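Local structure of iron transport multicopper oxidase FET3 (1ZPU) at residues A[5-10]-A[32-37]; A[249-254]-A[271-276]; A[298-303]-A[401-406]; A[358-363]-A[373-378]. The protein oxidises ferrous to ferric iron with molecular oxygen at four copper ions, supplying the permease FTR1 for high-affinity iron uptake, and also oxidises cuprous ions. All blocks are in the same frame, centred on the assembly; numbering follows the deposited sequence.

Contact 1: A[5-10]-A[32-37]; sequences FNWTTG and PWPDIT. With NAG (2-acetamido-2-deoxy-beta-D-glucopyranose), chain B; NAG (2-acetamido-2-deoxy-beta-D-glucopyranose), chain G.
Trp7 and Trp33 meet in an offset edge-to-face pair. Trp33 turns its edge to the face of Trp7, with six-membered ring centroids 5.7 Å apart and planes at 87°. The nearest atoms are Trp7 CE3 and Trp33 CZ3, at 3.7 Å. Pro34 CG lies over one face of the Trp7 ring, toward the rim, 3.3 Å from Trp7 CZ2. Phe5 CB lies over the opposite face, also toward the rim. Ile36 CD1 reaches Trp7 CH2 at 3.6 Å. Ile36 CG1 also touches Phe5 CZ at 3.9 Å. At the other end, Thr9 CG2 lies in the plane of the Trp33 ring, at its edge, 3.9 Å from Trp33 CH2. An alanine in place of Trp7 would probably open a gap in front of the Trp33 edge, Pro34 CG and Ile36 CD1. Strand 2-14 here packs against the loop leading into strand 36-39 of the other sheet, which places the contact between the two sheets of the first cupredoxin-type domain. No hydrogen bond crosses it. Trp33 NE1 bonds Ile25 O instead, and Thr9 OG1 bonds Gly51 N. The chemistry between the segments is therefore apolar and aromatic, and shape sets the fit.

Contact 2: A[249-254]-A[271-276]; sequences NFAIMQ and NATSYM. With NAG (2-acetamido-2-deoxy-beta-D-glucopyranose), chain L.
Phe250 and Met276, Ile252 and Ser274, and Gln254 and Ala272 are the hydrogen-bonded pairs of an antiparallel ladder. Each pair has two backbone bonds. Phe250 N donates to Met276 O at 2.9 Å, and Met276 N returns to Phe250 O at 2.7 Å. Ala251 with Tyr275, and Met253 with Thr273, are the non-hydrogen-bonded pairs between them. The alpha carbon of Ala251 adds a CH...O contact to Ser274 O, at 3.5 Å.

Apolar contacts lie on both faces. On the face of Phe250, Ile252 and Met276, Ile252 CG1 packs on Met276 CB at 3.9 Å, the two side chains crossing at about a right angle. Trp180 borders this group. On the other face, Met253 and Thr273 lie side by side and point the same way. Met253 CE touches Thr273 CG2 at 3.7 Å, and Ala251 CB meets the same CG2 at 3.8 Å.

A sulfur approach stands apart from these. Met253 is bent at chi2 (78°), and its SD comes to 3.6 Å from Thr273 OG1, with no bond assigned.

Polar ends bond to other parts of the chain: Gln254 NE2 to Gln201 OE1, and Ser274 OG to Leu178 N. Asn271 ND2 carries an N-linked glycan.

These strands are neighbours in a sheet of the second cupredoxin-type domain. Main-chain bonds fix their register, while the side chains add mainly apolar contacts and ties to Gln201 of strand 201-205 and to Leu178, next to strand 179-181.

Contact 3: A[298-303]-A[401-406]; sequences DDFYLQ and FQTIQR. With NAG (2-acetamido-2-deoxy-beta-D-glucopyranose), chain I; NAG (2-acetamido-2-deoxy-beta-D-glucopyranose), chain C.
Arg406 brings its guanidinium to two aspartates, Asp298 and Asp299, and this is the tight part of the contact. NH1 and NH2 both donate to Asp299 OD1, each at 3.1 Å, so one oxygen takes an end-on grip from two nitrogens. The NH2 bond uses the syn lone pair. The NH1 bond comes from above the carboxylate plane. Asp298 OD1 forms a second salt bridge to NH1 at 2.7 Å and also accepts from Phe300 N, closing an Asx turn. Both aspartate oxygens lie in the guanidinium plane.

Phe300 packs beside the bridges, its CB 3.9 Å from Arg406 NH1. Its CD1 meets Thr403 CG2 at 3.7 Å, and its edge faces Ile404 C and Gln405 N. Ile404 and Gln405 form a classic beta bulge opposite Val448.

The far side is looser and partly exposed. There Phe300 CD2 lies over the centre of one face of Tyr301. The opposite face takes C6 of a sugar in the Asn223 glycan.

A leucine in place of Arg406 would probably leave Asp298 OD1 and Asp299 OD1 without the cation they share.

Arg406 NE bonds O of Tyr440, whose ring makes a cation-pi contact, so NE, NH1 and NH2 all have acceptors. Asp299 OD2 pairs with Arg436 and Asp298 OD2 with Arg442. The network ties the 3-10 turn between strands 271-277 and 316-326 to strand 401-406 by shared charge.

Contact 4: A[358-363]-A[373-378]; sequences QANNSE and ILEKDE. With NAG (2-acetamido-2-deoxy-beta-D-glucopyranose), chain D.
Asn360 and Glu375 bring two flat groups together oxygen to oxygen. Asn360 OD1 lies 3.4 Å from Glu375 OE2. Both are acceptors, so no hydrogen bond joins them. The glycan on Asn360 ND2 sits beside this pair, and its ring oxygen O5 is 2.9 Å from Glu375 OE2 and 3.0 Å from Glu375 OE1.

Two other flat groups are met from above their planes within their own segments. Glu363 N donates to Asn361 OD1 at 3.1 Å, 61° out of the amide plane, and closes an Asx turn. Glu375 N donates to Glu378 OE2 at 2.9 Å, 79° out of the carboxylate plane.

The rest of the contact is carried by Ile373. Its CD1 is anti to CA (chi2 177°), which extends the branch toward the turn. CD1 sits above the peptide that follows Asn360, 3.2 Å from Asn360 O. It also touches Ser362 CB at 3.9 Å. Ile373 CG2 lies 3.8 Å from Asn360 OD1.

Gln358 to Asn361 form a type I turn on the surface of the third cupredoxin domain. Ile373 belongs to strand 371-374, an outermost strand of its sheet within this chain, which pairs with strand 474-479 through Leu374 and Val478. Helix 481-486 borders both segments: Pro481 touches Ala359 and Ile373, and Phe482 touches Asn360.

In the fold
The four contacts are separate patches spread over three cupredoxin-type domains. Contact 1 lies in the first, contact 2 in the second, and contacts 3 and 4 involve the third. Contacts 2 and 4 are the widest apart, with centres about 50 Å from each other. Contact 4 is nested in the chain loop closed by contact 3, yet their nearest atoms are about 11 Å apart. Contacts 1 and 3 come nearest to the copper ligands. The Trp33 side chain is about 9 Å from that of His105, a type 3 ligand. The Arg406 side chain is about 10 Å from that of His392, a type 1 ligand. Contacts 2 and 4 lie away from the copper sites. A sugar is attached in contacts 1, 2 and 4, and a glycan lies against contact 3.

Contact 1: A[5-10]-A[32-37]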
# COMPACT_ATOMS: atom_id res chain seq x y z
N PHE A 5 8.71 19.20 -9.15
CA PHE A 5 7.48 19.66 -8.52
C PHE A 5 7.77 20.42 -7.24
O PHE A 5 8.65 20.05 -6.47
CB PHE A 5 6.57 18.48 -8.18
CG PHE A 5 6.09 17.73 -9.38
CD1 PHE A 5 6.81 16.64 -9.87
CD2 PHE A 5 4.92 18.10 -10.03
CE1 PHE A 5 6.37 15.95 -11.01
CE2 PHE A 5 4.47 17.40 -11.15
CZ PHE A 5 5.19 16.33 -11.64
N ASN A 6 7.02 21.48 -7.00
CA ASN A 6 7.05 22.12 -5.71
C ASN A 6 5.69 22.05 -5.02
O ASN A 6 4.77 22.80 -5.36
CB ASN A 6 7.55 23.55 -5.79
CG ASN A 6 7.49 24.24 -4.45
OD1 ASN A 6 7.69 23.62 -3.40
ND2 ASN A 6 7.14 25.51 -4.47
N TRP A 7 5.58 21.15 -4.05
CA TRP A 7 4.32 20.91 -3.35
C TRP A 7 4.37 21.21 -1.87
O TRP A 7 5.28 20.78 -1.17
CB TRP A 7 3.89 19.47 -3.48
CG TRP A 7 3.63 19.01 -4.85
CD1 TRP A 7 3.35 19.78 -5.93
CD2 TRP A 7 3.57 17.66 -5.28
NE1 TRP A 7 3.15 18.98 -7.02
CE2 TRP A 7 3.29 17.67 -6.65
CE3 TRP A 7 3.75 16.43 -4.63
CZ2 TRP A 7 3.17 16.50 -7.40
CZ3 TRP A 7 3.64 15.26 -5.38
CH2 TRP A 7 3.34 15.30 -6.74
N THR A 8 3.35 21.93 -1.41
CA THR A 8 3.22 22.30 -0.00
C THR A 8 1.90 21.78 0.57
O THR A 8 0.82 22.06 0.04
CB THR A 8 3.28 23.83 0.19
OG1 THR A 8 4.52 24.31 -0.34
CG2 THR A 8 3.16 24.18 1.65
N THR A 9 2.02 21.02 1.66
CA THR A 9 0.86 20.49 2.37
C THR A 9 0.10 21.60 3.07
O THR A 9 0.69 22.61 3.49
CB THR A 9 1.24 19.47 3.46
OG1 THR A 9 2.16 20.08 4.37
CG2 THR A 9 1.87 18.23 2.86
N GLY A 10 -1.20 21.41 3.19
CA GLY A 10 -2.06 22.36 3.88
C GLY A 10 -3.41 21.76 4.20
O GLY A 10 -3.70 20.64 3.82
N PRO A 32 -8.21 17.67 -5.63
CA PRO A 32 -7.30 16.63 -5.10
C PRO A 32 -5.84 16.86 -5.46
O PRO A 32 -5.55 17.72 -6.28
CB PRO A 32 -7.82 15.34 -5.76
CG PRO A 32 -8.54 15.80 -6.97
CD PRO A 32 -9.02 17.19 -6.76
N TRP A 33 -4.93 16.08 -4.86
CA TRP A 33 -3.51 16.11 -5.22
C TRP A 33 -3.29 15.72 -6.69
O TRP A 33 -4.11 15.00 -7.27
CB TRP A 33 -2.73 15.20 -4.28
CG TRP A 33 -2.48 15.84 -2.95
CD1 TRP A 33 -3.42 16.22 -2.03
CD2 TRP A 33 -1.22 16.20 -2.39
NE1 TRP A 33 -2.82 16.80 -0.94
CE2 TRP A 33 -1.46 16.79 -1.14
CE3 TRP A 33 0.10 16.08 -2.84
CZ2 TRP A 33 -0.43 17.27 -0.32
CZ3 TRP A 33 1.12 16.55 -2.03
CH2 TRP A 33 0.85 17.14 -0.78
N PRO A 34 -2.20 16.19 -7.31
CA PRO A 34 -1.97 15.94 -8.73
C PRO A 34 -1.61 14.50 -9.04
O PRO A 34 -1.23 13.75 -8.14
CB PRO A 34 -0.77 16.83 -9.04
CG PRO A 34 -0.05 16.93 -7.74
CD PRO A 34 -1.11 16.99 -6.71
N ASP A 35 -1.72 14.11 -10.31
CA ASP A 35 -1.15 12.84 -10.74
C ASP A 35 0.11 13.07 -11.54
O ASP A 35 0.19 14.01 -12.34
CB ASP A 35 -2.15 12.04 -11.58
CG ASP A 35 -3.51 11.89 -10.89
OD1 ASP A 35 -3.57 11.46 -9.70
OD2 ASP A 35 -4.52 12.21 -11.57
N ILE A 36 1.11 12.21 -11.33
CA ILE A 36 2.37 12.29 -12.08
C ILE A 36 2.38 11.27 -13.21
O ILE A 36 2.02 10.11 -13.01
CB ILE A 36 3.59 12.03 -11.18
CG1 ILE A 36 3.65 13.06 -10.05
CG2 ILE A 36 4.86 12.11 -11.99
CD1 ILE A 36 4.53 12.62 -8.88
N THR A 37 2.79 11.71 -14.40
CA THR A 37 2.99 10.79 -15.51
C THR A 37 4.38 11.02 -16.09
O THR A 37 4.71 12.13 -16.52
CB THR A 37 1.88 10.96 -16.58
OG1 THR A 37 0.60 10.79 -15.96
CG2 THR A 37 2.01 9.93 -17.68
C1 NAG B . 8.21 26.42 -4.17
C2 NAG B . 9.70 26.63 -3.85
C3 NAG B . 10.02 27.76 -2.83
C4 NAG B . 8.98 28.89 -2.80
C5 NAG B . 7.59 28.28 -2.96
C6 NAG B . 6.45 29.28 -2.86
C7 NAG B . 11.58 25.07 -3.50
C8 NAG B . 12.23 24.44 -2.30
N2 NAG B . 10.28 25.38 -3.39
O3 NAG B . 11.30 28.30 -3.09
O4 NAG B . 9.05 29.60 -1.59
O5 NAG B . 7.61 27.68 -4.23
O6 NAG B . 5.34 28.63 -2.27
O7 NAG B . 12.23 25.28 -4.54
C1 NAG G . -10.37 10.10 -12.70
C2 NAG G . -10.89 10.46 -14.10
C3 NAG G . -9.84 10.17 -15.16
C4 NAG G . -8.47 10.75 -14.82
C5 NAG G . -8.10 10.38 -13.40
C6 NAG G . -6.87 11.18 -13.03
C7 NAG G . -13.23 10.33 -14.82
C8 NAG G . -14.35 9.47 -15.36
N2 NAG G . -12.12 9.74 -14.38
O3 NAG G . -10.28 10.73 -16.37
O4 NAG G . -7.44 10.18 -15.61
O5 NAG G . -9.13 10.75 -12.52
O6 NAG G . -6.40 10.82 -11.75
O7 NAG G . -13.37 11.55 -14.79

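Contact 2: A[249-254]-A[271-276]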
# COMPACT_ATOMS: atom_id res chain seq x y z
N ASN A 249 -27.25 4.08 -21.14
CA ASN A 249 -26.15 4.28 -20.19
C ASN A 249 -26.02 3.13 -19.19
O ASN A 249 -26.99 2.45 -18.86
CB ASN A 249 -26.24 5.62 -19.46
CG ASN A 249 -26.18 6.82 -20.40
OD1 ASN A 249 -25.33 6.89 -21.28
ND2 ASN A 249 -27.09 7.76 -20.21
N PHE A 250 -24.81 2.94 -18.69
CA PHE A 250 -24.50 1.78 -17.86
C PHE A 250 -23.90 2.17 -16.52
O PHE A 250 -23.22 3.18 -16.40
CB PHE A 250 -23.54 0.87 -18.60
CG PHE A 250 -24.11 0.30 -19.86
CD1 PHE A 250 -24.03 1.01 -21.05
CD2 PHE A 250 -24.71 -0.95 -19.85
CE1 PHE A 250 -24.54 0.48 -22.21
CE2 PHE A 250 -25.22 -1.48 -21.01
CZ PHE A 250 -25.13 -0.77 -22.19
N ALA A 251 -24.16 1.35 -15.52
CA ALA A 251 -23.71 1.63 -14.16
C ALA A 251 -22.28 1.15 -13.92
O ALA A 251 -21.94 0.01 -14.25
CB ALA A 251 -24.65 0.97 -13.18
N ILE A 252 -21.44 2.04 -13.40
CA ILE A 252 -20.11 1.69 -12.88
C ILE A 252 -20.32 1.48 -11.39
O ILE A 252 -20.75 2.37 -10.67
CB ILE A 252 -19.08 2.82 -13.10
CG1 ILE A 252 -18.90 3.14 -14.59
CG2 ILE A 252 -17.72 2.46 -12.47
CD1 ILE A 252 -18.23 4.47 -14.82
N MET A 253 -20.01 0.28 -10.91
CA MET A 253 -20.42 -0.14 -9.59
C MET A 253 -19.23 -0.44 -8.68
O MET A 253 -18.33 -1.18 -9.05
CB MET A 253 -21.28 -1.38 -9.73
CG MET A 253 -22.33 -1.51 -8.65
SD MET A 253 -23.77 -0.45 -8.85
CE MET A 253 -23.48 0.14 -10.50
N GLN A 254 -19.24 0.14 -7.49
CA GLN A 254 -18.28 -0.22 -6.45
C GLN A 254 -19.00 -0.63 -5.14
O GLN A 254 -20.02 -0.03 -4.76
CB GLN A 254 -17.20 0.88 -6.25
CG GLN A 254 -17.63 2.10 -5.53
CD GLN A 254 -16.68 3.30 -5.74
OE1 GLN A 254 -17.05 4.26 -6.42
NE2 GLN A 254 -15.50 3.26 -5.13
N ASN A 271 -23.20 -0.10 -1.28
CA ASN A 271 -22.83 -0.09 -2.69
C ASN A 271 -23.14 1.21 -3.40
O ASN A 271 -24.19 1.77 -3.21
CB ASN A 271 -23.27 -1.37 -3.44
CG ASN A 271 -24.62 -1.87 -3.03
OD1 ASN A 271 -25.60 -1.18 -3.19
ND2 ASN A 271 -24.68 -3.11 -2.52
N ALA A 272 -22.20 1.70 -4.18
CA ALA A 272 -22.28 3.02 -4.79
C ALA A 272 -22.29 2.94 -6.32
O ALA A 272 -21.56 2.14 -6.91
CB ALA A 272 -21.13 3.86 -4.34
N THR A 273 -23.14 3.76 -6.95
CA THR A 273 -23.31 3.74 -8.40
C THR A 273 -22.72 4.99 -9.05
O THR A 273 -23.00 6.12 -8.64
CB THR A 273 -24.81 3.68 -8.83
OG1 THR A 273 -25.51 2.62 -8.17
CG2 THR A 273 -24.94 3.53 -10.33
N SER A 274 -21.90 4.77 -10.07
CA SER A 274 -21.45 5.83 -10.96
C SER A 274 -21.91 5.54 -12.39
O SER A 274 -22.56 4.52 -12.64
CB SER A 274 -19.94 5.98 -10.92
OG SER A 274 -19.57 6.89 -9.90
N TYR A 275 -21.60 6.43 -13.33
CA TYR A 275 -22.24 6.37 -14.63
C TYR A 275 -21.29 6.29 -15.81
O TYR A 275 -20.53 7.21 -16.08
CB TYR A 275 -23.16 7.57 -14.83
CG TYR A 275 -23.89 7.96 -13.58
CD1 TYR A 275 -23.65 9.19 -12.97
CD2 TYR A 275 -24.81 7.09 -12.99
CE1 TYR A 275 -24.30 9.55 -11.82
CE2 TYR A 275 -25.47 7.44 -11.83
CZ TYR A 275 -25.21 8.68 -11.25
OH TYR A 275 -25.86 9.05 -10.10
N MET A 276 -21.39 5.18 -16.53
CA MET A 276 -20.81 5.10 -17.86
C MET A 276 -21.83 5.63 -18.88
O MET A 276 -22.86 5.00 -19.16
CB MET A 276 -20.40 3.66 -18.19
CG MET A 276 -19.59 3.53 -19.44
SD MET A 276 -19.07 1.82 -19.63
CE MET A 276 -18.53 1.79 -21.33
C1 NAG L . -25.87 -3.88 -2.91
C2 NAG L . -27.37 -3.92 -2.67
C3 NAG L . -27.93 -5.33 -2.44
C4 NAG L . -27.58 -6.25 -3.59
C5 NAG L . -26.06 -6.21 -3.68
C6 NAG L . -25.56 -7.08 -4.83
C7 NAG L . -28.74 -2.22 -1.58
C8 NAG L . -29.18 -1.65 -2.90
N2 NAG L . -27.71 -3.08 -1.55
O3 NAG L . -29.33 -5.32 -2.35
O4 NAG L . -28.11 -7.53 -3.28
O5 NAG L . -25.57 -4.87 -3.88
O6 NAG L . -25.94 -6.49 -6.05
O7 NAG L . -29.35 -1.87 -0.57

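Contact 3: A[298-303]-A[401-406]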
# COMPACT_ATOMS: atom_id res chain seq x y z
N ASP A 298 -9.65 -14.28 -9.07
CA ASP A 298 -8.60 -14.58 -8.10
C ASP A 298 -7.25 -14.29 -8.75
O ASP A 298 -6.78 -15.05 -9.60
CB ASP A 298 -8.68 -16.03 -7.58
CG ASP A 298 -7.71 -16.29 -6.43
OD1 ASP A 298 -6.79 -15.47 -6.21
OD2 ASP A 298 -7.85 -17.34 -5.75
N ASP A 299 -6.65 -13.18 -8.34
CA ASP A 299 -5.41 -12.70 -8.93
C ASP A 299 -4.25 -13.68 -8.80
O ASP A 299 -3.25 -13.54 -9.49
CB ASP A 299 -5.03 -11.34 -8.33
CG ASP A 299 -4.94 -11.37 -6.81
OD1 ASP A 299 -5.82 -11.99 -6.17
OD2 ASP A 299 -4.00 -10.77 -6.25
N PHE A 300 -4.39 -14.69 -7.94
CA PHE A 300 -3.37 -15.73 -7.78
C PHE A 300 -3.08 -16.46 -9.11
O PHE A 300 -1.95 -16.89 -9.34
CB PHE A 300 -3.79 -16.72 -6.68
CG PHE A 300 -2.82 -17.86 -6.47
CD1 PHE A 300 -1.85 -17.78 -5.47
CD2 PHE A 300 -2.88 -19.01 -7.25
CE1 PHE A 300 -0.93 -18.83 -5.27
CE2 PHE A 300 -1.97 -20.05 -7.06
CZ PHE A 300 -1.00 -19.95 -6.06
N TYR A 301 -4.09 -16.57 -9.97
CA TYR A 301 -3.95 -17.32 -11.22
C TYR A 301 -3.56 -16.46 -12.42
O TYR A 301 -3.44 -16.97 -13.54
CB TYR A 301 -5.22 -18.12 -11.49
CG TYR A 301 -5.48 -19.20 -10.47
CD1 TYR A 301 -6.39 -19.01 -9.43
CD2 TYR A 301 -4.81 -20.43 -10.53
CE1 TYR A 301 -6.64 -20.00 -8.48
CE2 TYR A 301 -5.04 -21.42 -9.60
CZ TYR A 301 -5.95 -21.20 -8.57
OH TYR A 301 -6.18 -22.19 -7.65
N LEU A 302 -3.38 -15.15 -12.19
CA LEU A 302 -2.87 -14.25 -13.23
C LEU A 302 -1.48 -14.68 -13.73
O LEU A 302 -0.69 -15.28 -12.99
CB LEU A 302 -2.87 -12.82 -12.74
CG LEU A 302 -4.03 -11.90 -13.15
CD1 LEU A 302 -5.29 -12.66 -13.59
CD2 LEU A 302 -4.33 -10.93 -12.02
N GLN A 303 -1.19 -14.40 -15.01
CA GLN A 303 0.05 -14.87 -15.62
C GLN A 303 0.85 -13.71 -16.18
O GLN A 303 0.46 -13.12 -17.20
CB GLN A 303 -0.24 -15.88 -16.72
CG GLN A 303 -0.98 -17.10 -16.23
CD GLN A 303 -1.53 -17.93 -17.35
OE1 GLN A 303 -2.65 -18.44 -17.26
NE2 GLN A 303 -0.77 -18.08 -18.42
N PHE A 401 6.93 -9.38 -5.47
CA PHE A 401 7.22 -10.76 -5.06
C PHE A 401 6.44 -11.80 -5.86
O PHE A 401 5.45 -11.48 -6.51
CB PHE A 401 6.92 -10.94 -3.58
CG PHE A 401 5.62 -10.35 -3.16
CD1 PHE A 401 5.59 -9.13 -2.51
CD2 PHE A 401 4.43 -11.01 -3.43
CE1 PHE A 401 4.38 -8.56 -2.13
CE2 PHE A 401 3.21 -10.45 -3.06
CZ PHE A 401 3.18 -9.23 -2.40
N GLN A 402 6.91 -13.04 -5.81
CA GLN A 402 6.18 -14.18 -6.38
C GLN A 402 5.20 -14.73 -5.35
O GLN A 402 5.59 -15.06 -4.23
CB GLN A 402 7.13 -15.30 -6.81
CG GLN A 402 8.21 -14.87 -7.79
CD GLN A 402 8.97 -16.03 -8.43
OE1 GLN A 402 9.08 -17.11 -7.85
NE2 GLN A 402 9.52 -15.79 -9.62
N THR A 403 3.93 -14.83 -5.73
CA THR A 403 2.91 -15.41 -4.87
C THR A 403 2.82 -16.89 -5.18
O THR A 403 2.29 -17.28 -6.22
CB THR A 403 1.53 -14.79 -5.13
OG1 THR A 403 1.62 -13.36 -5.01
CG2 THR A 403 0.53 -15.31 -4.12
N ILE A 404 3.33 -17.72 -4.27
CA ILE A 404 3.39 -19.16 -4.54
C ILE A 404 2.32 -19.98 -3.80
O ILE A 404 1.97 -21.08 -4.24
CB ILE A 404 4.80 -19.74 -4.30
CG1 ILE A 404 5.15 -19.72 -2.82
CG2 ILE A 404 5.84 -18.95 -5.10
CD1 ILE A 404 6.25 -20.66 -2.48
N GLN A 405 1.81 -19.45 -2.69
CA GLN A 405 0.61 -19.99 -2.03
C GLN A 405 -0.19 -18.90 -1.35
O GLN A 405 0.37 -18.00 -0.73
CB GLN A 405 0.93 -21.10 -1.01
CG GLN A 405 -0.29 -21.52 -0.18
CD GLN A 405 -0.14 -22.86 0.53
OE1 GLN A 405 0.14 -23.89 -0.10
NE2 GLN A 405 -0.36 -22.85 1.84
N ARG A 406 -1.51 -18.98 -1.50
CA ARG A 406 -2.43 -18.13 -0.76
C ARG A 406 -3.70 -18.93 -0.47
O ARG A 406 -4.62 -18.98 -1.29
CB ARG A 406 -2.77 -16.88 -1.56
CG ARG A 406 -3.70 -15.96 -0.79
CD ARG A 406 -4.84 -15.54 -1.66
NE ARG A 406 -4.71 -14.14 -1.96
CZ ARG A 406 -5.03 -13.57 -3.11
NH1 ARG A 406 -5.50 -14.31 -4.11
NH2 ARG A 406 -4.85 -12.25 -3.26
C1 NAG I . -7.80 -16.46 -15.73
C2 NAG I . -6.50 -17.24 -15.92
C3 NAG I . -6.68 -18.75 -15.61
C4 NAG I . -7.69 -19.14 -14.52
C5 NAG I . -8.71 -18.03 -14.21
C6 NAG I . -9.19 -18.08 -12.76
C7 NAG I . -5.00 -16.24 -17.67
C8 NAG I . -4.36 -15.28 -16.69
N2 NAG I . -6.01 -17.04 -17.28
O3 NAG I . -5.44 -19.31 -15.24
O4 NAG I . -8.32 -20.33 -14.99
O5 NAG I . -8.17 -16.73 -14.40
O6 NAG I . -9.62 -16.80 -12.34
O7 NAG I . -4.58 -16.29 -18.82
C1 NAG C . -8.78 -21.34 -14.03
C2 NAG C . -8.23 -22.76 -14.33
C3 NAG C . -7.26 -23.26 -13.23
C4 NAG C . -7.77 -23.04 -11.79
C5 NAG C . -8.98 -22.10 -11.81
C6 NAG C . -9.44 -21.62 -10.43
C7 NAG C . -9.76 -24.27 -15.68
C8 NAG C . -11.28 -24.16 -15.93
N2 NAG C . -9.31 -23.74 -14.52
O3 NAG C . -5.99 -22.64 -13.35
O4 NAG C . -8.08 -24.28 -11.20
O5 NAG C . -8.66 -21.01 -12.65
O6 NAG C . -10.73 -21.07 -10.54
O7 NAG C . -9.02 -24.83 -16.52

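Contact 4: A[358-363]-A[373-378]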
# COMPACT_ATOMS: atom_id res chain seq x y z
N GLN A 358 29.61 -3.21 11.30
CA GLN A 358 28.71 -3.84 12.26
C GLN A 358 27.27 -3.90 11.73
O GLN A 358 26.33 -4.30 12.43
CB GLN A 358 28.73 -3.08 13.58
CG GLN A 358 30.01 -3.22 14.36
CD GLN A 358 29.76 -3.21 15.86
OE1 GLN A 358 30.18 -2.30 16.57
NE2 GLN A 358 29.06 -4.24 16.34
N ALA A 359 27.10 -3.50 10.47
CA ALA A 359 25.80 -3.45 9.83
C ALA A 359 25.18 -4.83 9.60
O ALA A 359 23.99 -4.93 9.34
CB ALA A 359 25.91 -2.69 8.53
N ASN A 360 25.99 -5.89 9.69
CA ASN A 360 25.51 -7.25 9.48
C ASN A 360 24.96 -7.88 10.76
O ASN A 360 24.31 -8.92 10.72
CB ASN A 360 26.62 -8.14 8.91
CG ASN A 360 26.09 -9.47 8.38
OD1 ASN A 360 24.95 -9.55 7.92
ND2 ASN A 360 26.93 -10.52 8.43
N ASN A 361 25.24 -7.23 11.89
CA ASN A 361 24.74 -7.68 13.20
C ASN A 361 23.33 -7.14 13.45
O ASN A 361 23.13 -5.94 13.60
CB ASN A 361 25.72 -7.24 14.30
CG ASN A 361 25.25 -7.62 15.69
OD1 ASN A 361 24.30 -8.39 15.86
ND2 ASN A 361 25.93 -7.09 16.70
N SER A 362 22.36 -8.05 13.49
CA SER A 362 20.94 -7.69 13.60
C SER A 362 20.60 -6.95 14.90
O SER A 362 19.65 -6.16 14.94
CB SER A 362 20.06 -8.94 13.47
OG SER A 362 20.22 -9.81 14.59
N GLU A 363 21.40 -7.20 15.93
CA GLU A 363 21.18 -6.66 17.27
C GLU A 363 21.10 -5.14 17.30
O GLU A 363 20.32 -4.57 18.07
CB GLU A 363 22.29 -7.14 18.21
CG GLU A 363 21.99 -6.94 19.67
CD GLU A 363 23.13 -7.34 20.56
OE1 GLU A 363 24.23 -6.75 20.45
OE2 GLU A 363 22.93 -8.25 21.39
N ILE A 373 17.88 -9.20 8.51
CA ILE A 373 18.94 -8.90 7.54
C ILE A 373 18.96 -9.93 6.42
O ILE A 373 18.98 -11.13 6.67
CB ILE A 373 20.32 -8.77 8.21
CG1 ILE A 373 20.24 -7.75 9.34
CG2 ILE A 373 21.37 -8.36 7.17
CD1 ILE A 373 21.52 -7.59 10.10
N LEU A 374 18.93 -9.44 5.19
CA LEU A 374 18.94 -10.32 4.02
C LEU A 374 20.31 -10.29 3.35
O LEU A 374 20.92 -9.24 3.24
CB LEU A 374 17.86 -9.89 3.03
CG LEU A 374 16.44 -9.57 3.52
CD1 LEU A 374 15.62 -9.07 2.35
CD2 LEU A 374 15.76 -10.76 4.20
N GLU A 375 20.78 -11.46 2.90
CA GLU A 375 22.12 -11.61 2.32
C GLU A 375 22.20 -11.28 0.83
O GLU A 375 21.20 -11.33 0.12
CB GLU A 375 22.68 -13.01 2.57
CG GLU A 375 22.98 -13.35 4.03
CD GLU A 375 24.06 -12.47 4.67
OE1 GLU A 375 25.15 -12.28 4.05
OE2 GLU A 375 23.82 -11.98 5.79
N LYS A 376 23.42 -10.98 0.39
CA LYS A 376 23.72 -10.43 -0.95
C LYS A 376 22.74 -10.72 -2.06
O LYS A 376 22.16 -9.79 -2.61
CB LYS A 376 25.17 -10.70 -1.40
CG LYS A 376 25.92 -11.88 -0.73
CD LYS A 376 27.22 -12.22 -1.48
CE LYS A 376 27.83 -13.55 -1.03
NZ LYS A 376 26.80 -14.64 -0.97
N ASP A 377 22.53 -11.99 -2.41
CA ASP A 377 21.57 -12.30 -3.49
C ASP A 377 20.59 -13.40 -3.13
O ASP A 377 20.00 -14.02 -4.01
CB ASP A 377 22.30 -12.67 -4.79
CG ASP A 377 22.49 -11.49 -5.74
OD1 ASP A 377 21.55 -10.66 -5.87
OD2 ASP A 377 23.57 -11.40 -6.38
N GLU A 378 20.41 -13.63 -1.84
CA GLU A 378 19.67 -14.80 -1.38
C GLU A 378 18.22 -14.79 -1.78
O GLU A 378 17.61 -13.73 -1.97
CB GLU A 378 19.78 -14.94 0.13
CG GLU A 378 19.19 -13.81 0.95
CD GLU A 378 19.24 -14.09 2.45
OE1 GLU A 378 19.94 -15.05 2.86
OE2 GLU A 378 18.59 -13.34 3.21
C1 NAG D . 26.33 -11.75 7.95
C2 NAG D . 26.32 -13.09 8.70
C3 NAG D . 27.38 -14.12 8.23
C4 NAG D . 28.28 -13.74 7.04
C5 NAG D . 28.01 -12.34 6.45
C6 NAG D . 28.43 -12.19 4.99
C7 NAG D . 25.58 -12.66 11.02
C8 NAG D . 25.99 -11.92 12.26
N2 NAG D . 26.54 -12.85 10.12
O3 NAG D . 26.77 -15.37 7.97
O4 NAG D . 29.64 -13.85 7.44
O5 NAG D . 26.65 -11.99 6.59
O6 NAG D . 28.64 -10.80 4.72
O7 NAG D . 24.42 -13.07 10.89